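Local coordinates for protein metagenomic carboxyl esterase MGS0156 (Uncultured organism, PDB 5D8M) that probably hydrolyses carboxylic ester bonds, as an esterase with an alpha/beta-hydrolase type of fold, at residues A16-S20 against R227-R232; F107-D113 against R324-E329; R116-A120 against A332-E336; G186-P192 against L278-A284. All coordinates share one frame; numbering follows the deposited sequence.

Contact 1 (A16-S20 against R227-R232)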
loop_
_atom_site.group_PDB
_atom_site.type_symbol
_atom_site.label_atom_id
_atom_site.label_comp_id
_atom_site.label_asym_id
_atom_site.label_seq_id
_atom_site.Cartn_x
_atom_site.Cartn_y
_atom_site.Cartn_z
ATOM N N ALA A 16 -13.427 4.292 22.693
ATOM C CA ALA A 16 -13.545 4.203 21.244
ATOM C C ALA A 16 -12.984 2.901 20.687
ATOM O O ALA A 16 -13.281 2.520 19.562
ATOM C CB ALA A 16 -12.854 5.396 20.588
HETATM N N MSE A 17 -12.180 2.206 21.482
HETATM C CA MSE A 17 -11.455 1.048 20.973
HETATM C C MSE A 17 -12.304 -0.212 20.991
HETATM O O MSE A 17 -12.945 -0.526 21.986
HETATM C CB MSE A 17 -10.182 0.821 21.788
HETATM C CG MSE A 17 -9.343 -0.335 21.307
HETATM SE SE MSE A 17 -8.643 -0.095 19.486
HETATM C CE MSE A 17 -7.550 1.439 19.771
ATOM N N SER A 18 -12.293 -0.930 19.874
ATOM C CA SER A 18 -12.876 -2.259 19.792
ATOM C C SER A 18 -11.834 -3.307 20.196
ATOM O O SER A 18 -10.672 -3.173 19.821
ATOM C CB SER A 18 -13.365 -2.535 18.371
ATOM O OG SER A 18 -14.157 -1.466 17.895
ATOM N N PRO A 19 -12.247 -4.347 20.950
ATOM C CA PRO A 19 -11.341 -5.447 21.306
ATOM C C PRO A 19 -10.602 -5.974 20.092
ATOM O O PRO A 19 -11.215 -6.257 19.056
ATOM C CB PRO A 19 -12.286 -6.509 21.874
ATOM C CG PRO A 19 -13.382 -5.720 22.460
ATOM C CD PRO A 19 -13.590 -4.559 21.513
ATOM N N SER A 20 -9.288 -6.056 20.206
ATOM C CA SER A 20 -8.462 -6.562 19.133
ATOM C C SER A 20 -7.389 -7.452 19.708
ATOM O O SER A 20 -7.094 -7.417 20.908
ATOM C CB SER A 20 -7.838 -5.404 18.338
ATOM O OG SER A 20 -6.948 -4.662 19.177
ATOM N N ARG A 227 -6.330 4.054 14.713
ATOM C CA ARG A 227 -6.432 2.632 14.952
ATOM C C ARG A 227 -7.851 2.234 15.412
ATOM O O ARG A 227 -8.430 1.288 14.888
ATOM C CB ARG A 227 -5.382 2.212 15.993
ATOM C CG ARG A 227 -5.553 0.799 16.493
ATOM C CD ARG A 227 -4.421 0.414 17.449
ATOM N NE ARG A 227 -3.183 0.168 16.721
ATOM C CZ ARG A 227 -2.049 -0.202 17.292
ATOM N NH1 ARG A 227 -1.996 -0.351 18.604
ATOM N NH2 ARG A 227 -0.969 -0.419 16.551
ATOM N N ALA A 228 -8.406 2.969 16.374
ATOM C CA ALA A 228 -9.754 2.701 16.865
ATOM C C ALA A 228 -10.775 2.712 15.713
ATOM O O ALA A 228 -11.598 1.817 15.572
ATOM C CB ALA A 228 -10.135 3.716 17.929
ATOM N N TYR A 229 -10.685 3.714 14.859
ATOM C CA TYR A 229 -11.596 3.810 13.735
ATOM C C TYR A 229 -11.447 2.649 12.743
ATOM O O TYR A 229 -12.426 2.031 12.328
ATOM C CB TYR A 229 -11.367 5.131 13.024
ATOM C CG TYR A 229 -12.402 5.434 11.975
ATOM C CD1 TYR A 229 -13.606 6.042 12.319
ATOM C CD2 TYR A 229 -12.174 5.126 10.643
ATOM C CE1 TYR A 229 -14.556 6.331 11.357
ATOM C CE2 TYR A 229 -13.111 5.412 9.681
ATOM C CZ TYR A 229 -14.298 6.018 10.035
ATOM O OH TYR A 229 -15.233 6.300 9.062
ATOM N N ARG A 230 -10.210 2.371 12.360
ATOM C CA ARG A 230 -9.912 1.330 11.388
ATOM C C ARG A 230 -10.248 -0.090 11.903
ATOM O O ARG A 230 -10.737 -0.907 11.139
ATOM C CB ARG A 230 -8.435 1.417 10.973
ATOM C CG ARG A 230 -8.094 2.686 10.156
ATOM C CD ARG A 230 -8.090 2.455 8.617
ATOM N NE ARG A 230 -9.319 1.825 8.132
ATOM C CZ ARG A 230 -10.386 2.479 7.674
ATOM N NH1 ARG A 230 -10.393 3.809 7.583
ATOM N NH2 ARG A 230 -11.438 1.802 7.247
ATOM N N LEU A 231 -9.983 -0.365 13.176
ATOM C CA LEU A 231 -10.332 -1.665 13.774
ATOM C C LEU A 231 -11.848 -1.841 13.869
ATOM O O LEU A 231 -12.370 -2.923 13.629
ATOM C CB LEU A 231 -9.714 -1.813 15.161
ATOM C CG LEU A 231 -8.213 -2.113 15.122
ATOM C CD1 LEU A 231 -7.648 -2.141 16.518
ATOM C CD2 LEU A 231 -7.941 -3.422 14.400
ATOM N N ARG A 232 -12.540 -0.764 14.210
ATOM C CA ARG A 232 -13.993 -0.768 14.273
ATOM C C ARG A 232 -14.621 -1.040 12.889
ATOM O O ARG A 232 -15.612 -1.770 12.776
ATOM C CB ARG A 232 -14.489 0.565 14.844
ATOM C CG ARG A 232 -15.928 0.881 14.516
ATOM C CD ARG A 232 -16.771 0.940 15.737
ATOM N NE ARG A 232 -16.431 2.074 16.588
ATOM C CZ ARG A 232 -17.121 2.411 17.677
ATOM N NH1 ARG A 232 -18.182 1.701 18.036
ATOM N NH2 ARG A 232 -16.747 3.450 18.408
HETATM O O HOH W 1 -12.582 0.786 17.507
#

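Contact 2 (F107-D113 against R324-E329)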
loop_
_atom_site.group_PDB
_atom_site.type_symbol
_atom_site.label_atom_id
_atom_site.label_comp_id
_atom_site.label_asym_id
_atom_site.label_seq_id
_atom_site.Cartn_x
_atom_site.Cartn_y
_atom_site.Cartn_z
ATOM N N PHE A 107 3.879 4.734 -8.078
ATOM C CA PHE A 107 4.454 3.742 -8.994
ATOM C C PHE A 107 4.817 4.298 -10.359
ATOM O O PHE A 107 4.789 3.580 -11.363
ATOM C CB PHE A 107 3.494 2.546 -9.153
ATOM C CG PHE A 107 3.631 1.524 -8.041
ATOM C CD1 PHE A 107 4.814 0.827 -7.884
ATOM C CD2 PHE A 107 2.588 1.274 -7.161
ATOM C CE1 PHE A 107 4.977 -0.088 -6.862
ATOM C CE2 PHE A 107 2.718 0.352 -6.136
ATOM C CZ PHE A 107 3.904 -0.346 -5.988
ATOM N N ASP A 108 5.154 5.582 -10.418
ATOM C CA ASP A 108 5.288 6.223 -11.729
ATOM C C ASP A 108 6.379 5.578 -12.579
ATOM O O ASP A 108 6.212 5.415 -13.784
ATOM C CB ASP A 108 5.584 7.718 -11.580
ATOM C CG ASP A 108 5.015 8.540 -12.723
ATOM O OD1 ASP A 108 3.885 8.233 -13.207
ATOM O OD2 ASP A 108 5.683 9.518 -13.114
ATOM N N ASP A 109 7.497 5.227 -11.947
ATOM C CA ASP A 109 8.610 4.639 -12.672
ATOM C C ASP A 109 8.409 3.140 -12.966
ATOM O O ASP A 109 9.211 2.535 -13.673
ATOM C CB ASP A 109 9.913 4.865 -11.899
ATOM C CG ASP A 109 9.878 4.317 -10.447
ATOM O OD1 ASP A 109 8.795 3.951 -9.880
ATOM O OD2 ASP A 109 10.991 4.292 -9.867
ATOM N N ALA A 110 7.333 2.560 -12.441
ATOM C CA ALA A 110 7.008 1.147 -12.676
ATOM C C ALA A 110 6.004 0.903 -13.813
ATOM O O ALA A 110 5.887 -0.203 -14.322
ATOM C CB ALA A 110 6.457 0.519 -11.391
ATOM N N ARG A 111 5.259 1.928 -14.191
ATOM C CA ARG A 111 4.190 1.745 -15.171
ATOM C C ARG A 111 4.660 1.420 -16.601
ATOM O O ARG A 111 4.006 0.608 -17.256
ATOM C CB ARG A 111 3.283 2.973 -15.155
ATOM C CG ARG A 111 2.611 3.122 -13.765
ATOM C CD ARG A 111 1.860 4.430 -13.652
ATOM N NE ARG A 111 0.699 4.452 -14.542
ATOM C CZ ARG A 111 -0.098 5.510 -14.710
ATOM N NH1 ARG A 111 0.144 6.646 -14.048
ATOM N NH2 ARG A 111 -1.130 5.437 -15.549
ATOM N N PRO A 112 5.792 1.991 -17.076
ATOM C CA PRO A 112 6.260 1.509 -18.388
ATOM C C PRO A 112 6.530 -0.007 -18.422
ATOM O O PRO A 112 6.193 -0.667 -19.417
ATOM C CB PRO A 112 7.553 2.295 -18.606
ATOM C CG PRO A 112 7.323 3.586 -17.853
ATOM C CD PRO A 112 6.581 3.156 -16.617
ATOM N N ASP A 113 7.103 -0.556 -17.353
ATOM C CA ASP A 113 7.447 -1.967 -17.378
ATOM C C ASP A 113 6.200 -2.837 -17.380
ATOM O O ASP A 113 6.139 -3.820 -18.098
ATOM C CB ASP A 113 8.332 -2.370 -16.200
ATOM C CG ASP A 113 8.520 -3.890 -16.114
ATOM O OD1 ASP A 113 9.379 -4.419 -16.865
ATOM O OD2 ASP A 113 7.806 -4.544 -15.304
ATOM N N ARG A 324 10.727 -0.868 -7.557
ATOM C CA ARG A 324 9.266 -0.752 -7.750
ATOM C C ARG A 324 8.738 -1.391 -9.062
ATOM O O ARG A 324 7.696 -2.056 -9.019
ATOM C CB ARG A 324 8.841 0.744 -7.666
ATOM C CG ARG A 324 9.022 1.353 -6.234
ATOM C CD ARG A 324 8.714 2.855 -6.206
ATOM N NE ARG A 324 9.722 3.630 -6.944
ATOM C CZ ARG A 324 10.845 4.084 -6.395
ATOM N NH1 ARG A 324 11.706 4.776 -7.120
ATOM N NH2 ARG A 324 11.098 3.842 -5.117
ATOM N N PRO A 325 9.440 -1.227 -10.213
ATOM C CA PRO A 325 8.908 -1.880 -11.417
ATOM C C PRO A 325 8.813 -3.385 -11.273
ATOM O O PRO A 325 7.792 -3.967 -11.655
ATOM C CB PRO A 325 9.926 -1.519 -12.505
ATOM C CG PRO A 325 10.546 -0.212 -12.011
ATOM C CD PRO A 325 10.642 -0.420 -10.526
ATOM N N ALA A 326 9.856 -4.005 -10.725
ATOM C CA ALA A 326 9.836 -5.449 -10.544
ATOM C C ALA A 326 8.731 -5.840 -9.571
ATOM O O ALA A 326 8.030 -6.844 -9.784
ATOM C CB ALA A 326 11.164 -5.941 -10.056
ATOM N N LEU A 327 8.572 -5.044 -8.509
ATOM C CA LEU A 327 7.535 -5.297 -7.510
ATOM C C LEU A 327 6.145 -5.251 -8.133
ATOM O O LEU A 327 5.343 -6.146 -7.888
ATOM C CB LEU A 327 7.609 -4.282 -6.357
ATOM C CG LEU A 327 6.637 -4.517 -5.180
ATOM C CD1 LEU A 327 7.077 -5.720 -4.299
ATOM C CD2 LEU A 327 6.516 -3.242 -4.311
ATOM N N LEU A 328 5.861 -4.209 -8.922
ATOM C CA LEU A 328 4.541 -4.051 -9.519
ATOM C C LEU A 328 4.275 -5.148 -10.563
ATOM O O LEU A 328 3.169 -5.678 -10.636
ATOM C CB LEU A 328 4.394 -2.675 -10.164
ATOM C CG LEU A 328 2.993 -2.283 -10.642
ATOM C CD1 LEU A 328 2.026 -2.229 -9.448
ATOM C CD2 LEU A 328 3.023 -0.927 -11.379
ATOM N N GLU A 329 5.282 -5.471 -11.376
ATOM C CA GLU A 329 5.145 -6.570 -12.305
ATOM C C GLU A 329 4.911 -7.913 -11.595
ATOM O O GLU A 329 4.065 -8.706 -12.024
ATOM C CB GLU A 329 6.372 -6.653 -13.224
ATOM C CG GLU A 329 6.150 -7.623 -14.376
ATOM C CD GLU A 329 7.413 -7.926 -15.179
ATOM O OE1 GLU A 329 8.319 -7.046 -15.284
ATOM O OE2 GLU A 329 7.507 -9.063 -15.703
#

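Contact 3 (R116-A120 against A332-E336)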
loop_
_atom_site.group_PDB
_atom_site.type_symbol
_atom_site.label_atom_id
_atom_site.label_comp_id
_atom_site.label_asym_id
_atom_site.label_seq_id
_atom_site.Cartn_x
_atom_site.Cartn_y
_atom_site.Cartn_z
ATOM N N ARG A 116 4.528 -2.696 -20.815
ATOM C CA ARG A 116 5.249 -3.520 -21.771
ATOM C C ARG A 116 4.730 -4.958 -21.741
ATOM O O ARG A 116 4.613 -5.619 -22.784
ATOM C CB ARG A 116 6.734 -3.508 -21.461
ATOM C CG ARG A 116 7.482 -4.737 -21.909
ATOM C CD ARG A 116 8.972 -4.447 -21.934
ATOM N NE ARG A 116 9.277 -3.394 -22.900
ATOM C CZ ARG A 116 10.437 -2.746 -22.977
ATOM N NH1 ARG A 116 11.423 -3.028 -22.133
ATOM N NH2 ARG A 116 10.606 -1.814 -23.908
ATOM N N TYR A 117 4.416 -5.437 -20.540
ATOM C CA TYR A 117 4.035 -6.837 -20.398
ATOM C C TYR A 117 2.537 -7.084 -20.294
ATOM O O TYR A 117 2.119 -8.116 -19.769
ATOM C CB TYR A 117 4.753 -7.456 -19.199
ATOM C CG TYR A 117 6.221 -7.611 -19.488
ATOM C CD1 TYR A 117 6.659 -8.518 -20.441
ATOM C CD2 TYR A 117 7.167 -6.818 -18.847
ATOM C CE1 TYR A 117 8.002 -8.657 -20.735
ATOM C CE2 TYR A 117 8.528 -6.947 -19.132
ATOM C CZ TYR A 117 8.936 -7.871 -20.070
ATOM O OH TYR A 117 10.279 -8.016 -20.354
ATOM N N GLY A 118 1.746 -6.150 -20.813
ATOM C CA GLY A 118 0.334 -6.390 -21.092
ATOM C C GLY A 118 -0.629 -5.968 -20.003
ATOM O O GLY A 118 -1.814 -6.283 -20.063
ATOM N N TYR A 119 -0.128 -5.262 -18.994
ATOM C CA TYR A 119 -0.988 -4.797 -17.920
ATOM C C TYR A 119 -1.250 -3.300 -18.101
ATOM O O TYR A 119 -0.316 -2.485 -18.042
ATOM C CB TYR A 119 -0.357 -5.094 -16.548
ATOM C CG TYR A 119 -0.119 -6.581 -16.325
ATOM C CD1 TYR A 119 -1.169 -7.417 -15.974
ATOM C CD2 TYR A 119 1.152 -7.150 -16.483
ATOM C CE1 TYR A 119 -0.985 -8.789 -15.777
ATOM C CE2 TYR A 119 1.354 -8.530 -16.285
ATOM C CZ TYR A 119 0.269 -9.335 -15.932
ATOM O OH TYR A 119 0.421 -10.687 -15.720
ATOM N N ALA A 120 -2.511 -2.941 -18.333
ATOM C CA ALA A 120 -2.893 -1.523 -18.404
ATOM C C ALA A 120 -2.859 -0.906 -17.000
ATOM O O ALA A 120 -3.001 -1.613 -16.000
ATOM C CB ALA A 120 -4.300 -1.363 -19.039
ATOM N N ALA A 332 1.270 -7.965 -10.435
ATOM C CA ALA A 332 0.385 -8.245 -11.568
ATOM C C ALA A 332 0.411 -9.713 -11.976
ATOM O O ALA A 332 -0.628 -10.289 -12.262
ATOM C CB ALA A 332 0.753 -7.356 -12.793
ATOM N N ARG A 333 1.602 -10.298 -12.053
ATOM C CA ARG A 333 1.738 -11.683 -12.484
ATOM C C ARG A 333 1.222 -12.665 -11.431
ATOM O O ARG A 333 0.631 -13.687 -11.789
ATOM C CB ARG A 333 3.197 -12.008 -12.841
ATOM C CG ARG A 333 3.682 -11.265 -14.102
ATOM C CD ARG A 333 4.891 -11.952 -14.680
ATOM N NE ARG A 333 5.579 -11.163 -15.697
ATOM C CZ ARG A 333 5.307 -11.204 -16.996
ATOM N NH1 ARG A 333 4.332 -11.991 -17.469
ATOM N NH2 ARG A 333 6.020 -10.459 -17.823
ATOM N N TYR A 334 1.438 -12.358 -10.149
ATOM C CA TYR A 334 0.936 -13.221 -9.062
ATOM C C TYR A 334 -0.589 -13.230 -9.091
ATOM O O TYR A 334 -1.221 -14.292 -9.030
ATOM C CB TYR A 334 1.430 -12.754 -7.667
ATOM C CG TYR A 334 1.031 -13.712 -6.557
ATOM C CD1 TYR A 334 -0.282 -13.746 -6.068
ATOM C CD2 TYR A 334 1.957 -14.593 -6.004
ATOM C CE1 TYR A 334 -0.657 -14.637 -5.075
ATOM C CE2 TYR A 334 1.579 -15.484 -4.998
ATOM C CZ TYR A 334 0.272 -15.497 -4.545
ATOM O OH TYR A 334 -0.114 -16.387 -3.575
ATOM N N VAL A 335 -1.192 -12.047 -9.177
ATOM C CA VAL A 335 -2.654 -11.965 -9.126
ATOM C C VAL A 335 -3.287 -12.605 -10.362
ATOM O O VAL A 335 -4.247 -13.386 -10.246
ATOM C CB VAL A 335 -3.137 -10.496 -8.967
ATOM C CG1 VAL A 335 -4.663 -10.424 -8.998
ATOM C CG2 VAL A 335 -2.623 -9.927 -7.654
ATOM N N GLU A 336 -2.734 -12.331 -11.544
ATOM C CA GLU A 336 -3.234 -13.000 -12.751
ATOM C C GLU A 336 -3.154 -14.521 -12.622
ATOM O O GLU A 336 -4.088 -15.243 -12.988
ATOM C CB GLU A 336 -2.468 -12.564 -13.999
ATOM C CG GLU A 336 -2.940 -13.336 -15.254
ATOM C CD GLU A 336 -2.200 -12.941 -16.518
ATOM O OE1 GLU A 336 -1.600 -11.833 -16.559
ATOM O OE2 GLU A 336 -2.234 -13.736 -17.480
HETATM O O HOH W 2 1.688 -12.947 -16.406
#

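Contact 4 (G186-P192 against L278-A284)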
loop_
_atom_site.group_PDB
_atom_site.type_symbol
_atom_site.label_atom_id
_atom_site.label_comp_id
_atom_site.label_asym_id
_atom_site.label_seq_id
_atom_site.Cartn_x
_atom_site.Cartn_y
_atom_site.Cartn_z
ATOM N N GLY A 186 -0.282 -0.775 3.044
ATOM C CA GLY A 186 -1.583 -0.203 3.307
ATOM C C GLY A 186 -1.838 -0.054 4.785
ATOM O O GLY A 186 -1.467 -0.913 5.583
ATOM N N ALA A 187 -2.494 1.034 5.156
ATOM C CA ALA A 187 -2.748 1.330 6.565
ATOM C C ALA A 187 -4.005 0.619 7.033
ATOM O O ALA A 187 -4.955 1.260 7.483
ATOM C CB ALA A 187 -2.886 2.855 6.771
ATOM N N ILE A 188 -4.010 -0.704 6.937
ATOM C CA ILE A 188 -5.241 -1.470 7.174
ATOM C C ILE A 188 -5.808 -1.240 8.585
ATOM O O ILE A 188 -7.008 -0.996 8.755
ATOM C CB ILE A 188 -5.000 -2.975 6.944
ATOM C CG1 ILE A 188 -4.323 -3.224 5.585
ATOM C CG2 ILE A 188 -6.317 -3.773 7.102
ATOM C CD1 ILE A 188 -5.027 -2.582 4.375
ATOM N N ASP A 189 -4.947 -1.309 9.601
ATOM C CA ASP A 189 -5.352 -1.006 10.967
ATOM C C ASP A 189 -5.027 0.430 11.382
ATOM O O ASP A 189 -5.005 0.746 12.573
ATOM C CB ASP A 189 -4.671 -1.948 11.963
ATOM C CG ASP A 189 -5.072 -3.402 11.786
ATOM O OD1 ASP A 189 -6.139 -3.683 11.196
ATOM O OD2 ASP A 189 -4.315 -4.265 12.282
ATOM N N GLY A 190 -4.777 1.300 10.418
ATOM C CA GLY A 190 -4.413 2.668 10.739
ATOM C C GLY A 190 -2.969 2.722 11.229
ATOM O O GLY A 190 -2.149 1.864 10.868
ATOM N N SER A 191 -2.653 3.730 12.037
ATOM C CA SER A 191 -1.315 3.870 12.630
ATOM C C SER A 191 -1.447 4.596 13.950
ATOM O O SER A 191 -2.231 5.545 14.052
ATOM C CB SER A 191 -0.369 4.644 11.681
ATOM O OG SER A 191 0.873 4.932 12.333
ATOM N N PRO A 192 -0.689 4.167 14.982
ATOM C CA PRO A 192 -0.767 4.935 16.221
ATOM C C PRO A 192 -0.269 6.374 16.055
ATOM O O PRO A 192 -0.610 7.232 16.865
ATOM C CB PRO A 192 0.125 4.149 17.193
ATOM C CG PRO A 192 0.953 3.251 16.341
ATOM C CD PRO A 192 0.227 3.018 15.076
ATOM N N LEU A 278 5.907 4.536 9.062
ATOM C CA LEU A 278 4.584 5.115 9.322
ATOM C C LEU A 278 3.558 4.034 9.656
ATOM O O LEU A 278 2.626 4.279 10.413
ATOM C CB LEU A 278 4.091 5.966 8.125
ATOM C CG LEU A 278 4.940 7.225 7.795
ATOM C CD1 LEU A 278 4.397 7.991 6.591
ATOM C CD2 LEU A 278 5.030 8.154 9.003
ATOM N N VAL A 279 3.748 2.842 9.102
ATOM C CA VAL A 279 2.838 1.710 9.337
ATOM C C VAL A 279 3.605 0.508 9.899
ATOM O O VAL A 279 4.623 0.113 9.348
ATOM C CB VAL A 279 2.113 1.290 8.018
ATOM C CG1 VAL A 279 1.068 0.173 8.278
ATOM C CG2 VAL A 279 1.469 2.514 7.350
ATOM N N ILE A 280 3.120 -0.054 11.000
ATOM C CA ILE A 280 3.586 -1.348 11.541
ATOM C C ILE A 280 3.144 -2.539 10.654
ATOM O O ILE A 280 1.995 -2.592 10.201
ATOM C CB ILE A 280 3.046 -1.536 12.985
ATOM C CG1 ILE A 280 3.511 -0.379 13.894
ATOM C CG2 ILE A 280 3.447 -2.889 13.557
ATOM C CD1 ILE A 280 2.778 -0.296 15.225
ATOM N N ALA A 281 4.033 -3.505 10.423
ATOM C CA ALA A 281 3.749 -4.569 9.458
ATOM C C ALA A 281 2.496 -5.380 9.827
ATOM O O ALA A 281 1.676 -5.675 8.958
ATOM C CB ALA A 281 4.936 -5.491 9.322
ATOM N N ALA A 282 2.320 -5.682 11.108
ATOM C CA ALA A 282 1.119 -6.377 11.585
ATOM C C ALA A 282 -0.192 -5.561 11.414
ATOM O O ALA A 282 -1.286 -6.110 11.519
ATOM C CB ALA A 282 1.301 -6.794 13.070
ATOM N N ASP A 283 -0.071 -4.276 11.114
ATOM C CA ASP A 283 -1.205 -3.391 10.887
ATOM C C ASP A 283 -1.460 -3.183 9.396
ATOM O O ASP A 283 -2.283 -2.346 9.020
ATOM C CB ASP A 283 -0.963 -2.018 11.521
ATOM C CG ASP A 283 -0.857 -2.068 13.047
ATOM O OD1 ASP A 283 -0.808 -3.189 13.614
ATOM O OD2 ASP A 283 -0.808 -0.971 13.671
ATOM N N ALA A 284 -0.750 -3.934 8.561
ATOM C CA ALA A 284 -0.722 -3.657 7.131
ATOM C C ALA A 284 -1.134 -4.862 6.308
ATOM O O ALA A 284 -0.786 -4.976 5.112
ATOM C CB ALA A 284 0.692 -3.184 6.705
HETATM O O HOH W 3 -0.326 -3.629 2.939
HETATM O O HOH W 4 -2.458 0.914 14.070
HETATM O O HOH W 5 0.507 0.783 12.015
#

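Contact 1 (A16-S20 against R227-R232)
Met17, the first residue to leave helical geometry after helix 10-16, folds its side chain onto Ala228 and Leu231 of helix 227-236. A non-regular segment thus drapes over a peripheral helix beside a parallel sheet whose strand order (120-123, 87-92, 151-157, 178-184, 244-248, 290-293) is consistent with an alpha/beta-hydrolase type of fold. Met17 is modelled as selenomethionine. Although CB leaves the backbone away from the helix, CG lies anti to the backbone N (chi1 -178°), and bends at chi2 and chi3, both 63°, swing the selenium and methyl back. SE then rests 3.7 Å from Leu231 CD1, while CE sits 3.9 Å from Ala228 CB and 3.8 Å from Ala228 N. It also meets the aliphatic part of Arg227, whose guanidinium is engaged by Asp283. Ala228 directs its small CB toward the segment, and the backbones come close here: Met17 CA and Ala228 CA are 4.7 Å apart. The same CB lies 3.7 Å from Ala16 O. Less than one turn further on, Leu231 spreads CD1 between the selenium of Met17 and Ser20, with Ser20 OG at 3.7 Å from that methyl. No direct hydrogen bond joins the two segments, so the contact is mainly apolar and lies at the protein surface. One water donates to Ala16 O at 2.8 Å and accepts from Ser18 OG at 2.8 Å; it also lies beside Ala228 O across the contact, at a separation too short to be trusted.

Contact 2 (F107-D113 against R324-E329)
Ala110 and Pro325 mark the tight centre of this contact, where segment 107-113, leading into helix 111-116, packs against the first turns of helix 324-338 beside the parallel sheet of an alpha/beta-hydrolase type of fold. Ala110 CB is only 3.4 Å from Pro325 CA, closer than ordinary carbon contact, and 3.7 Å from Leu328 CD2. Next to this pair, the two branches of Leu328 divide the work: CD2 fills the place beside Ala110, while CD1 stands over one face of the Phe107 ring, 4.1 Å from its centroid and 5° off the normal, a CH-pi contact. Leu327 CD2 reaches the ring edge, 4.2 Å from Phe107 CZ. Also buried, the acids of Asp113 and Glu329 converge, with Asp113 OD2 at 2.6 Å from Glu329 OE1. Two carboxylate oxygens this close suggest that one group may be protonated; His48 NE2 also bonds Glu329 OE1, and Arg333 pairs with the other oxygen. The more open flank is built differently. Asp109, partly exposed, turns its carboxylate toward helix 324-338 with CG set between the backbone N and carbonyl carbon (chi1 56°). Arg324 grips it side-on, the two flat groups nearly coplanar, and is itself steadied by its NH2, which bonds Asn320 O and Ala301 O. Arg324 NH1 meets Asp109 OD2 at 2.9 Å, somewhat out of the carboxylate plane. The companion bond is straighter: Arg324 NE lies 3.1 Å from Asp109 OD1, which accepts through its syn lone pair, with an N-H...O angle of 166°.

Contact 3 (R116-A120 against A332-E336)
Ala332 opens the contact by setting its methyl squarely over the ring of Tyr119: CB is 3.5 Å from the ring centroid and 1° off the normal, which makes this a CH-pi contact centred on the face. Arg333 follows with a chain extended from CG to NE that carries its guanidinium past Tyr119 to Tyr117. There NH2 lies over a face of the Tyr117 ring but toward its CG end, 3.3 Å from CG, with the two planes 60° apart. The guanidinium is held from other sides too, since NE pairs with Glu329 and NH1 bonds Gly81 O. One water ties it to the second tyrosine, accepting from Arg333 NH1 at 3.0 Å and donating to Tyr119 OH at 2.7 Å. One helical turn after Ala332, Glu336 brings OE1 in at the edge of the Tyr119 ring, and Tyr119 OH donates to it in a very short bond of 2.5 Å; Ser83 OG is a further partner of OE1. The facing segment supplies Tyr117 at a helix end closed by a Schellman motif, with Gly118 at positive phi as C-prime residue, and Tyr119 just before strand 120-123, the outermost strand of the parallel beta sheet of an alpha/beta fold.

Contact 4 (G186-P192 against L278-A284)
A chi1 of 172° puts OG of Ser191 anti to its own backbone N and delivers it to Leu278 O, 2.7 Å away and almost in line with the C=O bond; the same OG also caps Leu193 N at the start of the next helix. The backbones set the CB atoms of Asp189 and Asp283 3.7 Å apart, and chi1 -64° in both places each CG anti to the carbonyl carbon, beside the backbone N. From within the type I turn Ala187-Gly190, Asp189 N donates across to Asp283 O at 2.9 Å with a nearly straight N-H...O angle of 171°. Ala187 is backbone-bonded to Ser158, which stands between strand 151-157 and helix 159-170, where alpha/beta hydrolases carry the nucleophile elbow. Among the waters that extend the join, two reach Asp283 OD2. One donates to it and to Asp189 O at 3.0 Å; the other accepts from Ile280 N at 2.9 Å and donates to Gly190 O and, at 2.7 Å, to Asp283 OD2. Asp189 OD2 lies 3.9 Å from Asp283 OD1. These nearby negative charges are probably eased by Arg227 and the two waters at Asp283 OD2, so the loops are joined largely by polar bonds.

How the contacts relate
Contact 1 is a surface patch whose centre lies about 20 Å from the centre of the chain, whereas contacts 2, 3 and 4 are buried. Contacts 2 and 3 use successive parts of helix 324-338 and lie on the same side of the chain's centre, where aromatic rings, methyl groups and gathered acids and arginines dominate. Contacts 1 and 4 lie on the opposite side. They share no segment but touch through the salt bridge between Arg227 NH2 of contact 1 and Asp283 OD2 of contact 4, at 2.9 Å. Their chemistry differs, since 16-20 against 227-232 is mainly apolar, while two loops meet in contact 4 through direct hydrogen bonds and bridging waters.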